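PDB 3FFR: phosphoserine aminotransferase SerC from Cytophaga hutchinsonii ATCC 33406, which probably catalyses pyridoxal-phosphate-dependent transfer of an amino group from glutamate to 3-phosphohydroxypyruvate, giving O-phosphoserine in serine biosynthesis. Local coordinates for residues N139-G144 and R298-V304; L172-K176 and R268-E272; F193-L199 and N248-L252. One frame throughout, in Å; residues are numbered along the deposited sequence. Where two conformers were deposited one is given.

Contact 1 of 3, residues N139-G144 and R298-V304; sequences NETSSG and RSMTTIV
Asn-139 and Ser-299 meet where the active-site loop 139-144 of this class-V aminotransferase packs on an ST turn leading into strand 302-307. The turn is identified by its bonds: Ser-299 OG accepts from the backbone N of Thr-301, and also from that of Thr-302, which makes it an ST motif as well. The same hydroxyl donates to Asn-139 OD1 (OG to OD1 2.6 Å), lying 17° off the carbonyl plane. Asn-139 carries CG anti to its own N (chi1 -156°), which sends the carboxamide across to the turn, and at its other end ND2 donates to Thr-302 OG1 at 3.0 Å with an N-H...O angle of 151°. With Ser-146 OG on OD1 and Ser-170 OG on ND2, four hydroxyls grip this buried amide; since Ser-299 OG already accepts from two backbone N-H groups, its role as donor to OD1 supports the way the amide is turned. A leucine here would probably leave Ser-299 OG without its acceptor and Thr-302 OG1 without its amide donor. Packing is tightest at Gly-144, whose CA lies 3.4 Å from Val-304 CG2, closer than carbon atoms normally approach; a CB pointing that way would collide with the methyl. Thr-141 sits more loosely, its CG2 at 4.1 Å from Thr-302 CG2, while its OG1 bonds Ser-170 OG and O3 of the pyridoxal-phosphate lysine adduct, which places the loop at the cofactor. On the partly exposed side, Arg-298 turns away and gives NE to Val-292 O. Ser-299 N donates to Gly-144 O at 2.9 Å. A water bridges the two backbones, donating to Gly-144 O (2.8 Å) and accepting from Val-304 N (3.0 Å).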
loop_
_atom_site.group_PDB
_atom_site.type_symbol
_atom_site.label_atom_id
_atom_site.label_comp_id
_atom_site.label_asym_id
_atom_site.label_seq_id
_atom_site.Cartn_x
_atom_site.Cartn_y
_atom_site.Cartn_z
ATOM N N ASN A 139 -5.823 -9.145 19.799
ATOM C CA ASN A 139 -4.904 -10.284 19.639
ATOM C C ASN A 139 -3.452 -9.837 19.509
ATOM O O ASN A 139 -3.052 -9.284 18.468
ATOM C CB ASN A 139 -5.332 -11.160 18.457
ATOM C CG ASN A 139 -4.818 -12.597 18.578
ATOM O OD1 ASN A 139 -5.198 -13.335 19.525
ATOM N ND2 ASN A 139 -3.955 -13.004 17.665
ATOM N N GLU A 140 -2.692 -9.969 20.593
ATOM C CA GLU A 140 -1.272 -9.526 20.598
ATOM C C GLU A 140 -0.490 -10.689 20.029
ATOM O O GLU A 140 -0.148 -11.662 20.709
ATOM C CB GLU A 140 -0.798 -9.129 22.013
ATOM C CG GLU A 140 0.679 -8.788 22.114
ATOM C CD GLU A 140 1.137 -7.707 21.155
ATOM O OE1 GLU A 140 0.701 -6.540 21.296
ATOM O OE2 GLU A 140 1.978 -8.057 20.317
ATOM N N THR A 141 -0.237 -10.549 18.739
ATOM C CA THR A 141 0.328 -11.607 17.912
ATOM C C THR A 141 1.713 -12.071 18.380
ATOM O O THR A 141 2.114 -13.214 18.166
ATOM C CB THR A 141 0.447 -11.118 16.449
ATOM O OG1 THR A 141 -0.702 -10.334 16.108
ATOM C CG2 THR A 141 0.578 -12.300 15.459
ATOM N N SER A 142 2.433 -11.171 19.029
ATOM C CA SER A 142 3.781 -11.511 19.495
ATOM C C SER A 142 3.770 -12.531 20.637
ATOM O O SER A 142 4.641 -13.410 20.700
ATOM C CB SER A 142 4.577 -10.270 19.931
ATOM O OG SER A 142 3.966 -9.585 21.012
ATOM N N SER A 143 2.750 -12.449 21.487
ATOM C CA SER A 143 2.704 -13.258 22.708
ATOM C C SER A 143 1.613 -14.306 22.753
ATOM O O SER A 143 1.631 -15.187 23.602
ATOM C CB SER A 143 2.532 -12.336 23.901
ATOM O OG SER A 143 1.252 -11.740 23.876
ATOM N N GLY A 144 0.647 -14.174 21.856
ATOM C CA GLY A 144 -0.494 -15.084 21.808
ATOM C C GLY A 144 -1.586 -14.818 22.845
ATOM O O GLY A 144 -2.389 -15.704 23.175
ATOM N N ARG A 298 -5.901 -16.967 26.196
ATOM C CA ARG A 298 -5.117 -17.578 25.144
ATOM C C ARG A 298 -5.799 -17.358 23.801
ATOM O O ARG A 298 -7.020 -17.553 23.664
ATOM C CB ARG A 298 -4.963 -19.070 25.393
ATOM C CG ARG A 298 -4.132 -19.397 26.606
ATOM C CD ARG A 298 -4.122 -20.889 26.846
ATOM N NE ARG A 298 -3.537 -21.161 28.160
ATOM C CZ ARG A 298 -3.720 -22.284 28.835
ATOM N NH1 ARG A 298 -4.484 -23.221 28.325
ATOM N NH2 ARG A 298 -3.187 -22.429 30.037
ATOM N N SER A 299 -5.005 -16.943 22.823
ATOM C CA SER A 299 -5.537 -16.688 21.483
ATOM C C SER A 299 -6.052 -17.920 20.788
ATOM O O SER A 299 -5.424 -18.980 20.854
ATOM C CB SER A 299 -4.450 -16.071 20.585
ATOM O OG SER A 299 -4.935 -15.867 19.256
HETATM N N MSE A 300 -7.205 -17.793 20.153
HETATM C CA MSE A 300 -7.763 -18.886 19.334
HETATM C C MSE A 300 -7.176 -18.924 17.900
HETATM O O MSE A 300 -7.275 -19.942 17.197
HETATM C CB MSE A 300 -9.294 -18.748 19.243
HETATM C CG MSE A 300 -10.042 -18.853 20.516
HETATM SE SE MSE A 300 -10.171 -20.800 20.953
HETATM C CE MSE A 300 -11.414 -20.627 22.448
ATOM N N THR A 301 -6.554 -17.813 17.460
ATOM C CA THR A 301 -6.049 -17.647 16.080
ATOM C C THR A 301 -4.545 -17.719 15.889
ATOM O O THR A 301 -4.042 -18.094 14.817
ATOM C CB THR A 301 -6.593 -16.341 15.436
ATOM O OG1 THR A 301 -6.261 -15.206 16.259
ATOM C CG2 THR A 301 -8.108 -16.426 15.279
ATOM N N THR A 302 -3.824 -17.340 16.934
ATOM C CA THR A 302 -2.365 -17.443 16.925
ATOM C C THR A 302 -1.957 -18.077 18.255
ATOM O O THR A 302 -1.812 -17.397 19.272
ATOM C CB THR A 302 -1.686 -16.090 16.736
ATOM O OG1 THR A 302 -1.975 -15.247 17.852
ATOM C CG2 THR A 302 -2.149 -15.388 15.426
ATOM N N ILE A 303 -1.791 -19.399 18.212
ATOM C CA ILE A 303 -1.517 -20.205 19.421
ATOM C C ILE A 303 -0.030 -20.274 19.709
ATOM O O ILE A 303 0.755 -20.796 18.923
ATOM C CB ILE A 303 -2.151 -21.616 19.283
ATOM C CG1 ILE A 303 -3.668 -21.477 19.033
ATOM C CG2 ILE A 303 -1.870 -22.505 20.503
ATOM C CD1 ILE A 303 -4.396 -22.795 18.650
ATOM N N VAL A 304 0.338 -19.746 20.869
ATOM C CA VAL A 304 1.725 -19.682 21.291
ATOM C C VAL A 304 2.032 -20.718 22.369
ATOM O O VAL A 304 1.346 -20.837 23.403
ATOM C CB VAL A 304 2.072 -18.252 21.737
ATOM C CG1 VAL A 304 3.564 -18.156 22.189
ATOM C CG2 VAL A 304 1.770 -17.286 20.554
HETATM O O HOH W 1 -1.567 -18.384 22.815
#

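Contact 2 of 3, residues L172-K176 and R268-E272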
loop_
_atom_site.group_PDB
_atom_site.type_symbol
_atom_site.label_atom_id
_atom_site.label_comp_id
_atom_site.label_asym_id
_atom_site.label_seq_id
_atom_site.Cartn_x
_atom_site.Cartn_y
_atom_site.Cartn_z
ATOM N N LEU A 172 -9.588 -10.938 13.461
ATOM C CA LEU A 172 -10.840 -10.753 12.711
ATOM C C LEU A 172 -10.793 -11.731 11.530
ATOM O O LEU A 172 -9.772 -11.819 10.847
ATOM C CB LEU A 172 -10.987 -9.282 12.263
ATOM C CG LEU A 172 -12.358 -8.757 11.850
ATOM C CD1 LEU A 172 -13.314 -8.763 13.034
ATOM C CD2 LEU A 172 -12.245 -7.336 11.267
ATOM N N PRO A 173 -11.918 -12.421 11.228
ATOM C CA PRO A 173 -13.254 -12.310 11.790
ATOM C C PRO A 173 -13.674 -13.183 12.963
ATOM O O PRO A 173 -14.870 -13.412 13.148
ATOM C CB PRO A 173 -14.118 -12.663 10.576
ATOM C CG PRO A 173 -13.321 -13.743 9.853
ATOM C CD PRO A 173 -11.875 -13.357 10.082
ATOM N N TYR A 174 -12.719 -13.656 13.759
ATOM C CA TYR A 174 -13.030 -14.486 14.942
ATOM C C TYR A 174 -13.844 -13.733 16.033
ATOM O O TYR A 174 -14.948 -14.154 16.401
ATOM C CB TYR A 174 -11.801 -15.167 15.516
ATOM C CG TYR A 174 -12.221 -16.024 16.667
ATOM C CD1 TYR A 174 -12.955 -17.193 16.453
ATOM C CD2 TYR A 174 -11.941 -15.643 17.981
ATOM C CE1 TYR A 174 -13.396 -17.971 17.549
ATOM C CE2 TYR A 174 -12.367 -16.401 19.060
ATOM C CZ TYR A 174 -13.092 -17.560 18.855
ATOM O OH TYR A 174 -13.499 -18.299 19.974
ATOM N N PRO A 175 -13.289 -12.652 16.604
ATOM C CA PRO A 175 -14.133 -11.931 17.565
ATOM C C PRO A 175 -15.402 -11.391 16.967
ATOM O O PRO A 175 -15.422 -10.944 15.825
ATOM C CB PRO A 175 -13.252 -10.764 17.992
ATOM C CG PRO A 175 -12.296 -10.564 16.830
ATOM C CD PRO A 175 -12.015 -11.952 16.378
ATOM N N LYS A 176 -16.448 -11.434 17.780
ATOM C CA LYS A 176 -17.733 -10.888 17.397
ATOM C C LYS A 176 -17.996 -9.668 18.266
ATOM O O LYS A 176 -18.474 -9.752 19.403
ATOM C CB LYS A 176 -18.866 -11.902 17.525
ATOM C CG LYS A 176 -20.165 -11.342 16.936
ATOM C CD LYS A 176 -21.326 -12.320 16.910
ATOM C CE LYS A 176 -22.512 -11.697 16.183
ATOM N NZ LYS A 176 -22.959 -10.448 16.847
ATOM N N ARG A 268 -16.167 -19.303 12.859
ATOM C CA ARG A 268 -15.804 -19.283 14.284
ATOM C C ARG A 268 -15.767 -20.685 14.889
ATOM O O ARG A 268 -14.868 -21.030 15.641
ATOM C CB ARG A 268 -16.752 -18.397 15.092
ATOM C CG ARG A 268 -16.511 -16.928 14.869
ATOM C CD ARG A 268 -17.546 -15.982 15.509
ATOM N NE ARG A 268 -17.280 -14.612 15.083
ATOM C CZ ARG A 268 -18.101 -13.833 14.403
ATOM N NH1 ARG A 268 -19.333 -14.204 14.125
ATOM N NH2 ARG A 268 -17.670 -12.645 14.039
ATOM N N LYS A 269 -16.762 -21.482 14.541
ATOM C CA LYS A 269 -16.831 -22.861 15.029
ATOM C C LYS A 269 -15.669 -23.691 14.503
ATOM O O LYS A 269 -15.120 -24.556 15.217
ATOM C CB LYS A 269 -18.182 -23.496 14.653
ATOM C CG LYS A 269 -19.357 -22.885 15.421
ATOM C CD LYS A 269 -20.703 -23.553 15.053
ATOM N N GLN A 270 -15.316 -23.417 13.257
ATOM C CA GLN A 270 -14.220 -24.130 12.567
ATOM C C GLN A 270 -12.896 -23.757 13.243
ATOM O O GLN A 270 -12.016 -24.588 13.468
ATOM C CB GLN A 270 -14.237 -23.857 11.074
ATOM C CG GLN A 270 -15.363 -24.578 10.379
ATOM C CD GLN A 270 -15.580 -24.203 8.936
ATOM O OE1 GLN A 270 -15.044 -23.213 8.438
ATOM N NE2 GLN A 270 -16.427 -24.970 8.258
ATOM N N THR A 271 -12.768 -22.473 13.538
ATOM C CA THR A 271 -11.591 -21.952 14.240
ATOM C C THR A 271 -11.440 -22.664 15.609
ATOM O O THR A 271 -10.379 -23.153 15.990
ATOM C CB THR A 271 -11.706 -20.403 14.410
ATOM O OG1 THR A 271 -11.678 -19.770 13.104
ATOM C CG2 THR A 271 -10.607 -19.854 15.344
ATOM N N GLU A 272 -12.541 -22.750 16.314
ATOM C CA GLU A 272 -12.566 -23.372 17.659
ATOM C C GLU A 272 -12.250 -24.864 17.608
ATOM O O GLU A 272 -11.535 -25.404 18.457
ATOM C CB GLU A 272 -13.903 -23.113 18.333
ATOM C CG GLU A 272 -14.011 -21.689 18.803
ATOM C CD GLU A 272 -15.398 -21.172 19.005
ATOM O OE1 GLU A 272 -16.391 -21.916 18.770
ATOM O OE2 GLU A 272 -15.489 -19.993 19.412
#
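Tyr-174 and Arg-268 bring their CA atoms to 5.6 Å where the loop 172-176, which starts with a cis peptide bond before Pro-173, passes the early turns of helix 264-284. In the type I aminotransferase fold this joins a loop of the seven-stranded sheet, between strands 163-167 and 184-188, to the helix that leads into strand 288-290 at the edge of the five-stranded sheet. Arg-268, extended from CG to NE, runs along the loop and binds its carbonyls. Arg-268 NE donates to Tyr-174 O at 2.7 Å; the oxygen lies close to the guanidinium plane, but NE stands 39° above the carbonyl plane and not on a lone pair. Arg-268 NH2 adds a weak bond to Pro-175 O at 3.3 Å, and NH1 faces the other way into a salt bridge with Asp-265, so the group is held from several directions. Over one guanidinium face lies Lys-176 CB, 3.7 Å from Arg-268 CZ; CG and CD of the lysine continue past NH1 before the end of the chain leads away.

The tyrosine ring lies along the same helical turn, from Arg-268 to Glu-272. With CG anti to the backbone N (chi1 -178°), it lies across the helix surface, Tyr-174 CD1 at 3.9 Å from Arg-268 CG and at 3.7 Å from Thr-271 CG2. The hydroxyl of Thr-271 bonds Ile-267 O within the helix, leaving its methyl for the ring. Glu-272, one turn after Arg-268, brings its carboxylate to the phenol almost at a right angle, the two planes 81° apart. Tyr-174 OH donates to Glu-272 OE2 at 2.7 Å, on the anti lone pair, the one directed away from OE1.

Contact 3 of 3, residues F193-L199 and N248-L252; sequences FGLPAGL and NIFLL
The loop that follows the pyridoxal-phosphate-bearing lysine, 193-199, here meets helix 246-262, a buried loop-on-helix packing in the large domain of the type I aminotransferase fold. One polar bond joins them: Asn-248 ND2 donates to Pro-196 O at 2.9 Å, with an N-H...O angle of 149°, approaching 35° above the carbonyl plane rather than along a lone pair. The side-chain packing around it is otherwise mainly apolar. Leu-195 presses its fork on one helical turn, CD1 resting 3.6 Å from both Asn-248 O and Leu-252 N, the two ends of a backbone bond of the helix, and CD2 3.9 Å from Leu-251 CB. Pro-196 also faces the second subunit, where it packs on Met-247 of that chain, so the loop lies next to the dimer interface. Leu-199 lays CD2 across Ile-249 CG1 at 4.0 Å. The far end of the segment is closed by Leu-252, whose CG is anti to the backbone N (chi1 -172°), which spreads its two methyls toward the loop: CD2 meets Leu-199 CD2 at 4.0 Å, and CD1 comes obliquely to Phe-193 CD1 at 3.8 Å.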
loop_
_atom_site.group_PDB
_atom_site.type_symbol
_atom_site.label_atom_id
_atom_site.label_comp_id
_atom_site.label_asym_id
_atom_site.label_seq_id
_atom_site.Cartn_x
_atom_site.Cartn_y
_atom_site.Cartn_z
ATOM N N PHE A 193 -7.644 -13.141 6.875
ATOM C CA PHE A 193 -8.335 -12.994 5.577
ATOM C C PHE A 193 -7.644 -13.751 4.442
ATOM O O PHE A 193 -8.219 -13.939 3.354
ATOM C CB PHE A 193 -8.707 -11.538 5.257
ATOM C CG PHE A 193 -9.886 -11.075 6.060
ATOM C CD1 PHE A 193 -11.166 -11.311 5.610
ATOM C CD2 PHE A 193 -9.727 -10.446 7.270
ATOM C CE1 PHE A 193 -12.267 -10.917 6.355
ATOM C CE2 PHE A 193 -10.834 -10.032 8.032
ATOM C CZ PHE A 193 -12.102 -10.267 7.567
ATOM N N GLY A 194 -6.424 -14.229 4.708
ATOM C CA GLY A 194 -5.749 -15.139 3.781
ATOM C C GLY A 194 -5.359 -14.590 2.416
ATOM O O GLY A 194 -5.383 -15.315 1.389
ATOM N N LEU A 195 -5.025 -13.301 2.387
ATOM C CA LEU A 195 -4.603 -12.656 1.159
ATOM C C LEU A 195 -3.122 -12.338 1.230
ATOM O O LEU A 195 -2.545 -12.285 2.317
ATOM C CB LEU A 195 -5.370 -11.332 0.924
ATOM C CG LEU A 195 -6.890 -11.368 0.799
ATOM C CD1 LEU A 195 -7.393 -9.995 0.231
ATOM C CD2 LEU A 195 -7.362 -12.525 -0.076
ATOM N N PRO A 196 -2.477 -12.098 0.061
ATOM C CA PRO A 196 -1.139 -11.543 0.147
ATOM C C PRO A 196 -1.195 -10.184 0.846
ATOM O O PRO A 196 -2.191 -9.507 0.793
ATOM C CB PRO A 196 -0.752 -11.317 -1.314
ATOM C CG PRO A 196 -1.553 -12.300 -2.066
ATOM C CD PRO A 196 -2.902 -12.257 -1.342
ATOM N N ALA A 197 -0.115 -9.798 1.506
ATOM C CA ALA A 197 -0.075 -8.475 2.135
ATOM C C ALA A 197 -0.181 -7.382 1.039
ATOM O O ALA A 197 0.176 -7.589 -0.126
ATOM C CB ALA A 197 1.196 -8.295 3.003
ATOM N N GLY A 198 -0.652 -6.221 1.496
ATOM C CA GLY A 198 -0.832 -5.028 0.680
ATOM C C GLY A 198 -2.166 -4.325 0.812
ATOM O O GLY A 198 -2.522 -3.494 -0.023
ATOM N N LEU A 199 -2.877 -4.560 1.914
ATOM C CA LEU A 199 -4.146 -3.857 2.156
ATOM C C LEU A 199 -4.536 -3.843 3.629
ATOM O O LEU A 199 -4.615 -4.887 4.270
ATOM C CB LEU A 199 -5.304 -4.490 1.319
ATOM C CG LEU A 199 -6.625 -3.680 1.240
ATOM C CD1 LEU A 199 -6.415 -2.355 0.403
ATOM C CD2 LEU A 199 -7.790 -4.562 0.722
ATOM N N ASN A 248 -5.903 -6.588 -4.415
ATOM C CA ASN A 248 -6.341 -7.039 -3.097
ATOM C C ASN A 248 -7.781 -6.671 -2.775
ATOM O O ASN A 248 -8.461 -7.399 -2.066
ATOM C CB ASN A 248 -5.421 -6.636 -1.941
ATOM C CG ASN A 248 -4.390 -7.690 -1.623
ATOM O OD1 ASN A 248 -4.354 -8.767 -2.234
ATOM N ND2 ASN A 248 -3.516 -7.383 -0.640
ATOM N N ILE A 249 -8.239 -5.518 -3.242
ATOM C CA ILE A 249 -9.658 -5.153 -3.015
ATOM C C ILE A 249 -10.535 -6.193 -3.735
ATOM O O ILE A 249 -11.558 -6.655 -3.225
ATOM C CB ILE A 249 -9.961 -3.697 -3.458
ATOM C CG1 ILE A 249 -9.204 -2.730 -2.518
ATOM C CG2 ILE A 249 -11.476 -3.411 -3.386
ATOM C CD1 ILE A 249 -9.223 -1.231 -2.965
ATOM N N PHE A 250 -10.089 -6.587 -4.925
ATOM C CA PHE A 250 -10.791 -7.612 -5.710
ATOM C C PHE A 250 -10.796 -8.943 -4.970
ATOM O O PHE A 250 -11.839 -9.588 -4.756
ATOM C CB PHE A 250 -10.118 -7.808 -7.071
ATOM C CG PHE A 250 -10.763 -8.856 -7.929
ATOM C CD1 PHE A 250 -11.889 -8.544 -8.692
ATOM C CD2 PHE A 250 -10.227 -10.124 -8.025
ATOM C CE1 PHE A 250 -12.475 -9.488 -9.513
ATOM C CE2 PHE A 250 -10.820 -11.075 -8.843
ATOM C CZ PHE A 250 -11.946 -10.748 -9.581
ATOM N N LEU A 251 -9.609 -9.358 -4.559
ATOM C CA LEU A 251 -9.475 -10.644 -3.882
ATOM C C LEU A 251 -10.254 -10.643 -2.572
ATOM O O LEU A 251 -10.854 -11.650 -2.192
ATOM C CB LEU A 251 -8.004 -10.992 -3.614
ATOM C CG LEU A 251 -7.105 -11.288 -4.813
ATOM C CD1 LEU A 251 -5.670 -11.467 -4.281
ATOM C CD2 LEU A 251 -7.595 -12.539 -5.618
ATOM N N LEU A 252 -10.248 -9.506 -1.884
ATOM C CA LEU A 252 -10.971 -9.408 -0.609
ATOM C C LEU A 252 -12.491 -9.605 -0.788
ATOM O O LEU A 252 -13.165 -10.277 0.004
ATOM C CB LEU A 252 -10.674 -8.097 0.137
ATOM C CG LEU A 252 -11.230 -7.974 1.563
ATOM C CD1 LEU A 252 -10.722 -9.088 2.516
ATOM C CD2 LEU A 252 -10.922 -6.566 2.131
#

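In the fold
Contacts 1 and 3 are buried and lie on opposite sides of the chain's centre, their own centres about 22 Å apart; contact 2 is partly exposed and touches both. Its Tyr-174 OH meets Met-300 CG of contact 1 at 3.5 Å, and its Leu-172 O meets Phe-193 CE2 of contact 3, also at 3.5 Å. Helices 246-262 and 264-284, the helical sides of contacts 3 and 2, follow each other in the chain. Chemistry changes with place: hydroxyls and an amide near the cofactor in contact 1, charged side chains on loop carbonyls and a phenol in contact 2, and mainly leucine packing with a single hydrogen bond in contact 3.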